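PDB 6OZB: Two-component sensor histidine kinase from Nostoc sp., which probably senses light through a bilin held in its GAF domain, here phycoerythrobilin, and passes the signal to a histidine kinase output, as phytochromes do. Local coordinates for residues R102-V107 and R174-D179; R20-R25 and V188-V193; T49-I54 and T144-K149. The protein carries 1 engineered substitution. One frame throughout, in Å; residues are numbered along the deposited sequence.

In the fold
Interactions 1 and 3 join pieces of the GAF domain; interaction 2 pairs helix 12-27 with helix 178-201. Interaction 3 is the buried one: a strand arginine meets a methionine and a valine at the end of helix 137-145, close to bound phycoerythrobilin. Interactions 1 and 2 are both partly buried. Interaction 1 joins strand 102-106 of the same sheet to the chain leading into helix 178-201, by one apolar pair and two waters. That helix also serves interaction 2, with mainly aliphatic packing. Interactions 1 and 3 touch, Val107 N lying 3.1 Å from Lys149 O in a probable hydrogen bond; interaction 2 meets interaction 3 through Leu191 and Ile54.

Interaction 1: R102-V107 and R174-D179; sequences RSIVDV and RTVSED. With PEB (phycoerythrobilin), chain F.
Apolar contact is carried by Ile104 and Val176, whose side chains cross at a slant between strand 102-106 and the chain running up to helix 178-201. Ile104 CD1 lies 3.6 Å from Val176 CG1, and a second branch pairs Ile104 CG2 with Val176 CG2 at 3.8 Å. Val176 has CG1 anti to its backbone N (chi1 178°), a setting that presents one methyl to each branch of the isoleucine. With an alanine at Ile104, both of these methyl pairings disappear and a gap would probably open beside Val176.

Polar contact runs through water. Asp106 OD1 and Arg174 O are both acceptors, 3.4 Å apart, and need a donor between them. One water supplies it, donating to Asp106 OD1 at 2.8 Å and to Arg174 O at 2.7 Å. A second water accepts from Arg174 N at 3.0 Å and probably donates to Asp106 OD1, while Asp106 OD2 bonds Thr109. The Arg174 guanidinium carries Val176 CG2 over the rim of one face and forms a salt bridge with Glu180.

Toward the chromophore, Ser103 CB comes within 3.3 Å of O1C of a phycoerythrobilin propionate, and Val105 CG2 approaches O2C of the same carboxylate.

Around the contact, strand 102-106 lies between strands 111-115 and 150-158, bonding Gly113 through Ile104 and Ser151 through Val105. Val105 rests on helix 137-145, Val176 on Val152, and Ser177 caps helix 178-201 through Glu180 N.

Interaction 2: R20-R25 and V188-V193; sequences RRITAR and VDQLAV
Ile22 meets Gln190 where helices 12-27 and 178-201 run side by side, their local axes 10.0 Å apart and parallel within 5°. Along residues 20-25, Arg21 comes first: its side chain turns to Glu42 of helix 32-47, while its carbonyl oxygen lies over the rim of one face of the Arg25 guanidinium.

Ile22 carries most of the contact. Its CG2 methyl lies 3.6 Å from Gln190 CG, and its CD1 approaches the same methylene at 3.8 Å, which places Gln190 CG against both branches. The two side chains slide past one another in opposite directions. Gln190 has CG anti to its backbone N (chi1 -174°), and this sends the methylene out from its helix to Ile22; a bend at chi2 then turns the amide toward Thr23. Beyond the glutamine, Ile22 CD1 looks across to Leu191 CD2 at 4.5 Å, a looser apolar approach.

Thr23 follows, crossing Gln190 at about a right angle. In the conformer given, its OG1 is 3.2 Å from Gln190 OE1 at too poor an angle for a hydrogen bond, and bonds Leu19 O one turn back; a second conformer makes this approach doubtful. Arg25 ends the walk with a salt bridge to Glu42 of helix 32-47.

Gln190 also touches Leu19 and Ile26, so it sits among residues 19, 22, 23 and 26, a spacing consistent with knobs-into-holes packing. The chemistry implies that the helices are held here by shape and aliphatic carbon, the glutamine contributing its methylenes more than its amide, while the charges of Arg21 and Arg25 lie on the side facing helix 32-47.

Interaction 3: T49-I54 and T144-K149; sequences TDRVMI and TAMGVK
A classic beta bulge, with Asp50 and Arg51 both opposite His169, opens strand 51-57, and from it Arg51 reaches Met146 and Val148 at the Schellman motif that follows helix 137-145. The motif turns on Gly147, whose phi of 80° takes the chain out of helical geometry; its N bonds Thr144 O at 3.0 Å.

Across the contact, one atom of the arginine does the touching. Arg51 NH2 lies 3.7 Å from Met146 SD and equally 3.7 Å from Val148 CG2, each approaching the guanidinium obliquely. Both side chains cross the arginine at about a right angle. Arg51 runs out with CG anti to its backbone N (chi1 177°) and bends only at chi3, which carries its flat group across to the loop. Met146 has CG anti to its carbonyl carbon (chi1 -77°) and an extended next torsion, which set its sulfur beside NH2.

A water sits at the guanidinium edge, in its plane. It accepts from Arg51 NH1 at 2.9 Å and gives a weak bond to Met146 O at 3.3 Å. Arg51 NH1 also donates to Pro76 O, and Arg51 NH2 to His169 ND1; His169 in turn packs against Met146 and Val148.

The surroundings include the chromophore: Met53, two residues along the strand, touches phycoerythrobilin, and the Met146 side chain comes within about 4 Å of a bound one. Chemically, this is a buried guanidinium with NH1 and NH2 bonded to a carbonyl, an imidazole nitrogen and a water, bonds likely to hold the group's rotation, while a thioether and a methyl pack obliquely against it.

Interaction 1: R102-V107 and R174-D179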
loop_
_atom_site.group_PDB
_atom_site.type_symbol
_atom_site.label_atom_id
_atom_site.label_comp_id
_atom_site.label_asym_id
_atom_site.label_seq_id
_atom_site.Cartn_x
_atom_site.Cartn_y
_atom_site.Cartn_z
ATOM N N ARG C 102 2.328 -5.329 14.233
ATOM C CA ARG C 102 1.822 -4.045 14.708
ATOM C C ARG C 102 0.931 -3.529 13.592
ATOM O O ARG C 102 1.288 -3.658 12.428
ATOM C CB ARG C 102 2.954 -3.077 15.024
ATOM C CG ARG C 102 3.894 -3.552 16.172
ATOM C CD ARG C 102 4.945 -4.535 15.709
ATOM N NE ARG C 102 5.768 -4.014 14.625
ATOM C CZ ARG C 102 6.844 -3.250 14.787
ATOM N NH1 ARG C 102 7.238 -2.861 16.000
ATOM N NH2 ARG C 102 7.499 -2.834 13.728
ATOM N N SER C 103 -0.225 -2.970 13.939
ATOM C CA SER C 103 -1.223 -2.597 12.936
ATOM C C SER C 103 -1.695 -1.168 13.095
ATOM O O SER C 103 -2.008 -0.754 14.199
ATOM C CB SER C 103 -2.438 -3.503 13.033
ATOM O OG SER C 103 -2.136 -4.860 12.789
ATOM N N ILE C 104 -1.749 -0.444 11.973
ATOM C CA ILE C 104 -2.258 0.917 11.894
ATOM C C ILE C 104 -3.490 0.939 10.992
ATOM O O ILE C 104 -3.355 0.689 9.812
ATOM C CB ILE C 104 -1.210 1.875 11.292
ATOM C CG1 ILE C 104 0.085 1.895 12.115
ATOM C CG2 ILE C 104 -1.792 3.266 11.105
ATOM C CD1 ILE C 104 1.309 2.358 11.314
ATOM N N VAL C 105 -4.667 1.264 11.532
ATOM C CA VAL C 105 -5.876 1.383 10.720
ATOM C C VAL C 105 -6.145 2.846 10.462
ATOM O O VAL C 105 -6.198 3.643 11.384
ATOM C CB VAL C 105 -7.115 0.723 11.393
ATOM C CG1 VAL C 105 -8.329 0.852 10.519
ATOM C CG2 VAL C 105 -6.831 -0.744 11.665
ATOM N N ASP C 106 -6.327 3.178 9.184
ATOM C CA ASP C 106 -6.631 4.517 8.745
ATOM C C ASP C 106 -8.028 4.484 8.138
ATOM O O ASP C 106 -8.235 4.055 6.993
ATOM C CB ASP C 106 -5.579 4.988 7.760
ATOM C CG ASP C 106 -5.737 6.448 7.401
ATOM O OD1 ASP C 106 -5.168 7.299 8.121
ATOM O OD2 ASP C 106 -6.404 6.732 6.380
ATOM N N VAL C 107 -9.001 4.897 8.928
ATOM C CA VAL C 107 -10.391 4.782 8.507
ATOM C C VAL C 107 -10.685 5.577 7.245
ATOM O O VAL C 107 -11.402 5.091 6.350
ATOM C CB VAL C 107 -11.323 5.214 9.661
ATOM C CG1 VAL C 107 -12.748 5.291 9.212
ATOM C CG2 VAL C 107 -11.204 4.216 10.828
ATOM N N ARG C 174 -5.049 10.651 11.406
ATOM C CA ARG C 174 -3.645 10.986 11.557
ATOM C C ARG C 174 -2.774 10.002 10.823
ATOM O O ARG C 174 -3.244 8.951 10.404
ATOM C CB ARG C 174 -3.252 11.067 13.020
ATOM C CG ARG C 174 -3.521 9.848 13.808
ATOM C CD ARG C 174 -3.149 10.125 15.263
ATOM N NE ARG C 174 -2.804 8.925 15.984
ATOM C CZ ARG C 174 -1.559 8.545 16.261
ATOM N NH1 ARG C 174 -0.520 9.276 15.869
ATOM N NH2 ARG C 174 -1.365 7.423 16.936
ATOM N N THR C 175 -1.534 10.411 10.596
ATOM C CA THR C 175 -0.518 9.541 10.002
ATOM C C THR C 175 0.313 8.950 11.114
ATOM O O THR C 175 0.515 9.584 12.141
ATOM C CB THR C 175 0.397 10.287 9.037
ATOM O OG1 THR C 175 1.050 11.331 9.751
ATOM C CG2 THR C 175 -0.392 10.863 7.873
ATOM N N VAL C 176 0.819 7.742 10.904
ATOM C CA VAL C 176 1.629 7.094 11.906
ATOM C C VAL C 176 2.946 6.699 11.290
ATOM O O VAL C 176 2.992 6.033 10.258
ATOM C CB VAL C 176 0.899 5.849 12.507
ATOM C CG1 VAL C 176 1.783 5.142 13.532
ATOM C CG2 VAL C 176 -0.418 6.243 13.108
ATOM N N SER C 177 4.016 7.141 11.938
ATOM C CA SER C 177 5.374 6.922 11.476
ATOM C C SER C 177 5.993 5.667 12.060
ATOM O O SER C 177 5.539 5.138 13.074
ATOM C CB SER C 177 6.259 8.098 11.870
ATOM O OG SER C 177 6.492 8.072 13.280
ATOM N N GLU C 178 7.070 5.218 11.433
ATOM C CA GLU C 178 7.849 4.106 11.962
ATOM C C GLU C 178 8.332 4.386 13.370
ATOM O O GLU C 178 8.330 3.496 14.212
ATOM C CB GLU C 178 9.053 3.842 11.073
ATOM C CG GLU C 178 8.704 3.446 9.645
ATOM C CD GLU C 178 8.282 1.993 9.524
ATOM O OE1 GLU C 178 8.076 1.535 8.378
ATOM O OE2 GLU C 178 8.164 1.308 10.567
ATOM N N ASP C 179 8.732 5.627 13.627
ATOM C CA ASP C 179 9.258 5.997 14.936
ATOM C C ASP C 179 8.233 5.789 16.035
ATOM O O ASP C 179 8.582 5.380 17.145
ATOM C CB ASP C 179 9.728 7.450 14.943
ATOM C CG ASP C 179 11.090 7.634 14.291
ATOM O OD1 ASP C 179 11.655 6.649 13.754
ATOM O OD2 ASP C 179 11.601 8.775 14.337
HETATM C CHC PEB F . -10.449 -5.622 18.199
HETATM N NC PEB F . -10.177 -6.371 15.800
HETATM C C1C PEB F . -9.193 -6.612 14.891
HETATM C C2C PEB F . -7.968 -6.345 15.450
HETATM C C3C PEB F . -8.181 -5.933 16.747
HETATM C C4C PEB F . -9.578 -5.957 16.956
HETATM C CMC PEB F . -7.027 -5.582 17.669
HETATM C CAC PEB F . -6.621 -6.512 14.669
HETATM C CBC PEB F . -6.420 -5.373 13.684
HETATM C CGC PEB F . -5.929 -4.166 14.439
HETATM O O1C PEB F . -4.860 -4.266 15.105
HETATM O O2C PEB F . -6.563 -3.069 14.400
HETATM N ND PEB F . -9.414 -3.492 18.746
HETATM C C1D PEB F . -9.716 -4.905 19.223
HETATM C C2D PEB F . -10.583 -4.683 20.371
HETATM C C3D PEB F . -10.824 -3.342 20.576
HETATM C C4D PEB F . -10.128 -2.539 19.640
HETATM C CMD PEB F . -11.237 -5.844 21.168
HETATM C CAD PEB F . -11.812 -2.804 21.627
HETATM C CBD PEB F . -11.453 -1.712 22.370
HETATM O OD PEB F . -10.093 -1.320 19.555
HETATM N NA PEB F . -14.815 -7.671 14.314
HETATM C C1A PEB F . -16.038 -7.582 15.034
HETATM C C2A PEB F . -17.059 -8.489 14.398
HETATM C C3A PEB F . -16.378 -9.182 13.227
HETATM C C4A PEB F . -14.944 -8.616 13.224
HETATM C CMA PEB F . -17.681 -9.494 15.417
HETATM C CBA PEB F . -18.436 -9.464 11.712
HETATM O OA PEB F . -16.197 -6.887 16.023
HETATM C CHA PEB F . -14.039 -8.926 12.252
HETATM C CAA PEB F . -16.974 -8.994 11.829
HETATM N NB PEB F . -11.833 -7.825 13.370
HETATM C C1B PEB F . -12.593 -8.437 12.273
HETATM C C2B PEB F . -11.768 -8.581 11.098
HETATM C C3B PEB F . -10.479 -8.053 11.429
HETATM C C4B PEB F . -10.477 -7.573 12.856
HETATM C CHB PEB F . -9.349 -7.042 13.431
HETATM C CMB PEB F . -12.210 -9.176 9.799
HETATM C CAB PEB F . -9.282 -7.979 10.504
HETATM C CBB PEB F . -9.211 -6.591 9.906
HETATM C CGB PEB F . -8.089 -6.662 8.868
HETATM O O1B PEB F . -6.909 -6.868 9.281
HETATM O O2B PEB F . -8.352 -6.552 7.646
HETATM O O HOH W 1 -2.944 6.377 9.613
HETATM O O HOH W 2 -6.069 8.019 10.465
#

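Interaction 2: R20-R25 and V188-V193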
loop_
_atom_site.group_PDB
_atom_site.type_symbol
_atom_site.label_atom_id
_atom_site.label_comp_id
_atom_site.label_asym_id
_atom_site.label_seq_id
_atom_site.Cartn_x
_atom_site.Cartn_y
_atom_site.Cartn_z
ATOM N N ARG C 20 12.037 4.227 31.454
ATOM C CA ARG C 20 12.683 4.376 32.750
ATOM C C ARG C 20 11.654 4.410 33.847
ATOM O O ARG C 20 11.878 3.873 34.913
ATOM C CB ARG C 20 13.546 5.634 32.800
ATOM C CG ARG C 20 14.863 5.535 32.008
ATOM C CD ARG C 20 15.812 6.638 32.360
ATOM N NE ARG C 20 15.288 7.961 32.032
ATOM C CZ ARG C 20 15.474 8.621 30.890
ATOM N NH1 ARG C 20 16.188 8.100 29.910
ATOM N NH2 ARG C 20 14.947 9.831 30.738
ATOM N N ARG C 21 10.512 5.040 33.582
ATOM C CA ARG C 21 9.501 5.157 34.613
ATOM C C ARG C 21 8.853 3.781 34.876
ATOM O O ARG C 21 8.512 3.463 36.003
ATOM C CB ARG C 21 8.477 6.205 34.212
ATOM C CG ARG C 21 9.011 7.640 34.307
ATOM C CD ARG C 21 7.948 8.636 33.780
ATOM N NE ARG C 21 8.446 10.012 33.753
ATOM C CZ ARG C 21 8.574 10.782 34.836
ATOM N NH1 ARG C 21 8.250 10.316 36.035
ATOM N NH2 ARG C 21 9.039 12.023 34.725
ATOM N N ILE C 22 8.703 2.944 33.854
ATOM C CA ILE C 22 8.212 1.585 34.084
ATOM C C ILE C 22 9.208 0.804 34.913
ATOM O O ILE C 22 8.837 0.129 35.856
ATOM C CB ILE C 22 7.943 0.801 32.757
ATOM C CG1 ILE C 22 6.853 1.473 31.944
ATOM C CG2 ILE C 22 7.522 -0.629 33.057
ATOM C CD1 ILE C 22 6.761 0.930 30.505
ATOM N N THR C 23 10.474 0.926 34.557
ATOM C CA THR C 23 11.515 0.201 35.237
ATOM C C THR C 23 11.558 0.593 36.722
ATOM O O THR C 23 11.730 -0.258 37.581
ATOM C CB THR C 23 12.859 0.444 34.564
ATOM O OG1 THR C 23 12.798 -0.037 33.210
ATOM C CG2 THR C 23 13.942 -0.261 35.291
ATOM N N ALA C 24 11.349 1.870 37.021
ATOM C CA ALA C 24 11.364 2.339 38.400
ATOM C C ALA C 24 10.266 1.647 39.197
ATOM O O ALA C 24 10.477 1.285 40.357
ATOM C CB ALA C 24 11.199 3.841 38.465
ATOM N N ARG C 25 9.100 1.460 38.580
ATOM C CA ARG C 25 7.993 0.795 39.248
ATOM C C ARG C 25 8.270 -0.676 39.523
ATOM O O ARG C 25 7.878 -1.218 40.564
ATOM C CB ARG C 25 6.717 0.920 38.428
ATOM C CG ARG C 25 6.193 2.340 38.403
ATOM C CD ARG C 25 4.955 2.442 37.560
ATOM N NE ARG C 25 4.846 3.833 37.182
ATOM C CZ ARG C 25 4.934 4.287 35.935
ATOM N NH1 ARG C 25 5.064 3.472 34.868
ATOM N NH2 ARG C 25 4.872 5.577 35.754
ATOM N N VAL C 188 5.847 -2.071 24.813
ATOM C CA VAL C 188 5.332 -3.416 25.077
ATOM C C VAL C 188 6.457 -4.375 25.465
ATOM O O VAL C 188 6.217 -5.272 26.271
ATOM C CB VAL C 188 4.493 -3.997 23.890
ATOM C CG1 VAL C 188 3.307 -3.066 23.602
ATOM C CG2 VAL C 188 5.292 -4.231 22.639
ATOM N N ASP C 189 7.684 -4.189 24.957
ATOM C CA ASP C 189 8.827 -5.013 25.389
ATOM C C ASP C 189 9.125 -4.792 26.876
ATOM O O ASP C 189 9.421 -5.736 27.612
ATOM C CB ASP C 189 10.077 -4.694 24.588
ATOM C CG ASP C 189 10.016 -5.216 23.144
ATOM O OD1 ASP C 189 9.096 -6.006 22.819
ATOM O OD2 ASP C 189 10.882 -4.807 22.338
ATOM N N GLN C 190 9.033 -3.540 27.323
ATOM C CA GLN C 190 9.283 -3.215 28.729
ATOM C C GLN C 190 8.158 -3.737 29.625
ATOM O O GLN C 190 8.410 -4.197 30.733
ATOM C CB GLN C 190 9.455 -1.698 28.914
ATOM C CG GLN C 190 9.883 -1.276 30.354
ATOM C CD GLN C 190 11.256 -1.825 30.744
ATOM O OE1 GLN C 190 12.294 -1.320 30.322
ATOM N NE2 GLN C 190 11.259 -2.896 31.527
ATOM N N LEU C 191 6.916 -3.680 29.160
ATOM C CA LEU C 191 5.818 -4.255 29.937
ATOM C C LEU C 191 5.951 -5.765 30.051
ATOM O O LEU C 191 5.669 -6.355 31.098
ATOM C CB LEU C 191 4.459 -3.903 29.307
ATOM C CG LEU C 191 3.932 -2.486 29.479
ATOM C CD1 LEU C 191 2.678 -2.311 28.622
ATOM C CD2 LEU C 191 3.616 -2.229 30.967
ATOM N N ALA C 192 6.402 -6.390 28.975
ATOM C CA ALA C 192 6.624 -7.822 28.947
ATOM C C ALA C 192 7.613 -8.218 30.039
ATOM O O ALA C 192 7.499 -9.312 30.620
ATOM C CB ALA C 192 7.123 -8.242 27.612
ATOM N N VAL C 193 8.611 -7.364 30.273
ATOM C CA VAL C 193 9.562 -7.620 31.359
ATOM C C VAL C 193 8.869 -7.528 32.732
ATOM O O VAL C 193 9.086 -8.383 33.588
ATOM C CB VAL C 193 10.756 -6.639 31.323
ATOM C CG1 VAL C 193 11.573 -6.705 32.622
ATOM C CG2 VAL C 193 11.607 -6.917 30.144
#

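Interaction 3: T49-I54 and T144-K149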
loop_
_atom_site.group_PDB
_atom_site.type_symbol
_atom_site.label_atom_id
_atom_site.label_comp_id
_atom_site.label_asym_id
_atom_site.label_seq_id
_atom_site.Cartn_x
_atom_site.Cartn_y
_atom_site.Cartn_z
ATOM N N THR C 49 -2.626 10.757 21.796
ATOM C CA THR C 49 -3.896 10.320 21.245
ATOM C C THR C 49 -5.009 10.382 22.286
ATOM O O THR C 49 -4.738 10.482 23.494
ATOM C CB THR C 49 -3.759 8.910 20.736
ATOM O OG1 THR C 49 -3.159 8.136 21.772
ATOM C CG2 THR C 49 -2.887 8.882 19.494
ATOM N N ASP C 50 -6.256 10.278 21.834
ATOM C CA ASP C 50 -7.397 10.504 22.718
ATOM C C ASP C 50 -7.614 9.405 23.743
ATOM O O ASP C 50 -8.143 9.685 24.796
ATOM C CB ASP C 50 -8.686 10.653 21.923
ATOM C CG ASP C 50 -8.739 11.914 21.065
ATOM O OD1 ASP C 50 -8.196 12.974 21.464
ATOM O OD2 ASP C 50 -9.370 11.826 19.973
ATOM N N ARG C 51 -7.254 8.160 23.410
ATOM C CA ARG C 51 -7.535 7.016 24.292
ATOM C C ARG C 51 -6.486 5.943 24.069
ATOM O O ARG C 51 -6.302 5.485 22.942
ATOM C CB ARG C 51 -8.954 6.468 24.034
ATOM C CG ARG C 51 -9.354 5.208 24.848
ATOM C CD ARG C 51 -10.859 4.897 24.762
ATOM N NE ARG C 51 -11.260 4.463 23.421
ATOM C CZ ARG C 51 -12.510 4.427 22.974
ATOM N NH1 ARG C 51 -13.526 4.804 23.741
ATOM N NH2 ARG C 51 -12.743 4.032 21.729
ATOM N N VAL C 52 -5.772 5.584 25.141
ATOM C CA VAL C 52 -4.810 4.482 25.121
ATOM C C VAL C 52 -5.283 3.471 26.145
ATOM O O VAL C 52 -5.693 3.846 27.236
ATOM C CB VAL C 52 -3.389 4.948 25.426
ATOM C CG1 VAL C 52 -2.427 3.782 25.592
ATOM C CG2 VAL C 52 -2.916 5.856 24.304
ATOM N N MET C 53 -5.262 2.198 25.766
ATOM C CA MET C 53 -5.746 1.110 26.624
ATOM C C MET C 53 -4.780 -0.049 26.617
ATOM O O MET C 53 -4.068 -0.259 25.637
ATOM C CB MET C 53 -7.101 0.630 26.150
ATOM C CG MET C 53 -8.137 1.718 26.098
ATOM S SD MET C 53 -9.633 1.124 25.315
ATOM C CE MET C 53 -9.034 0.878 23.669
ATOM N N ILE C 54 -4.758 -0.801 27.715
ATOM C CA ILE C 54 -4.124 -2.105 27.699
ATOM C C ILE C 54 -5.237 -3.137 27.857
ATOM O O ILE C 54 -6.106 -3.034 28.739
ATOM C CB ILE C 54 -3.037 -2.211 28.777
ATOM C CG1 ILE C 54 -1.891 -1.280 28.369
ATOM C CG2 ILE C 54 -2.566 -3.668 28.924
ATOM C CD1 ILE C 54 -0.703 -1.316 29.223
ATOM N N THR C 144 -15.574 2.835 13.525
ATOM C CA THR C 144 -16.442 3.970 13.266
ATOM C C THR C 144 -17.583 4.051 14.319
ATOM O O THR C 144 -17.980 5.136 14.711
ATOM C CB THR C 144 -17.006 3.923 11.834
ATOM O OG1 THR C 144 -15.925 3.982 10.903
ATOM C CG2 THR C 144 -17.913 5.108 11.586
ATOM N N ALA C 145 -18.089 2.913 14.786
ATOM C CA ALA C 145 -19.156 2.905 15.767
ATOM C C ALA C 145 -18.703 3.531 17.089
ATOM O O ALA C 145 -19.536 4.010 17.855
ATOM C CB ALA C 145 -19.635 1.486 15.997
ATOM N N MET C 146 -17.392 3.493 17.348
ATOM C CA MET C 146 -16.772 4.078 18.557
ATOM C C MET C 146 -16.329 5.536 18.359
ATOM O O MET C 146 -15.845 6.179 19.291
ATOM C CB MET C 146 -15.567 3.263 18.987
ATOM C CG MET C 146 -15.917 1.988 19.697
ATOM S SD MET C 146 -14.516 1.083 20.327
ATOM C CE MET C 146 -13.561 0.793 18.865
ATOM N N GLY C 147 -16.441 6.029 17.139
ATOM C CA GLY C 147 -15.989 7.373 16.816
ATOM C C GLY C 147 -14.475 7.438 16.611
ATOM O O GLY C 147 -13.874 8.506 16.697
ATOM N N VAL C 148 -13.861 6.291 16.345
ATOM C CA VAL C 148 -12.402 6.205 16.167
ATOM C C VAL C 148 -12.059 6.311 14.669
ATOM O O VAL C 148 -12.604 5.569 13.867
ATOM C CB VAL C 148 -11.875 4.907 16.715
ATOM C CG1 VAL C 148 -10.410 4.732 16.393
ATOM C CG2 VAL C 148 -12.099 4.854 18.221
ATOM N N LYS C 149 -11.155 7.224 14.316
ATOM C CA LYS C 149 -10.660 7.373 12.945
ATOM C C LYS C 149 -9.259 6.807 12.745
ATOM O O LYS C 149 -8.844 6.533 11.606
ATOM C CB LYS C 149 -10.682 8.862 12.553
ATOM C CG LYS C 149 -12.116 9.355 12.312
ATOM C CD LYS C 149 -12.191 10.780 11.831
ATOM C CE LYS C 149 -13.642 11.211 11.680
ATOM N NZ LYS C 149 -13.715 12.638 11.280
HETATM O O HOH W 3 -15.911 4.539 22.203
#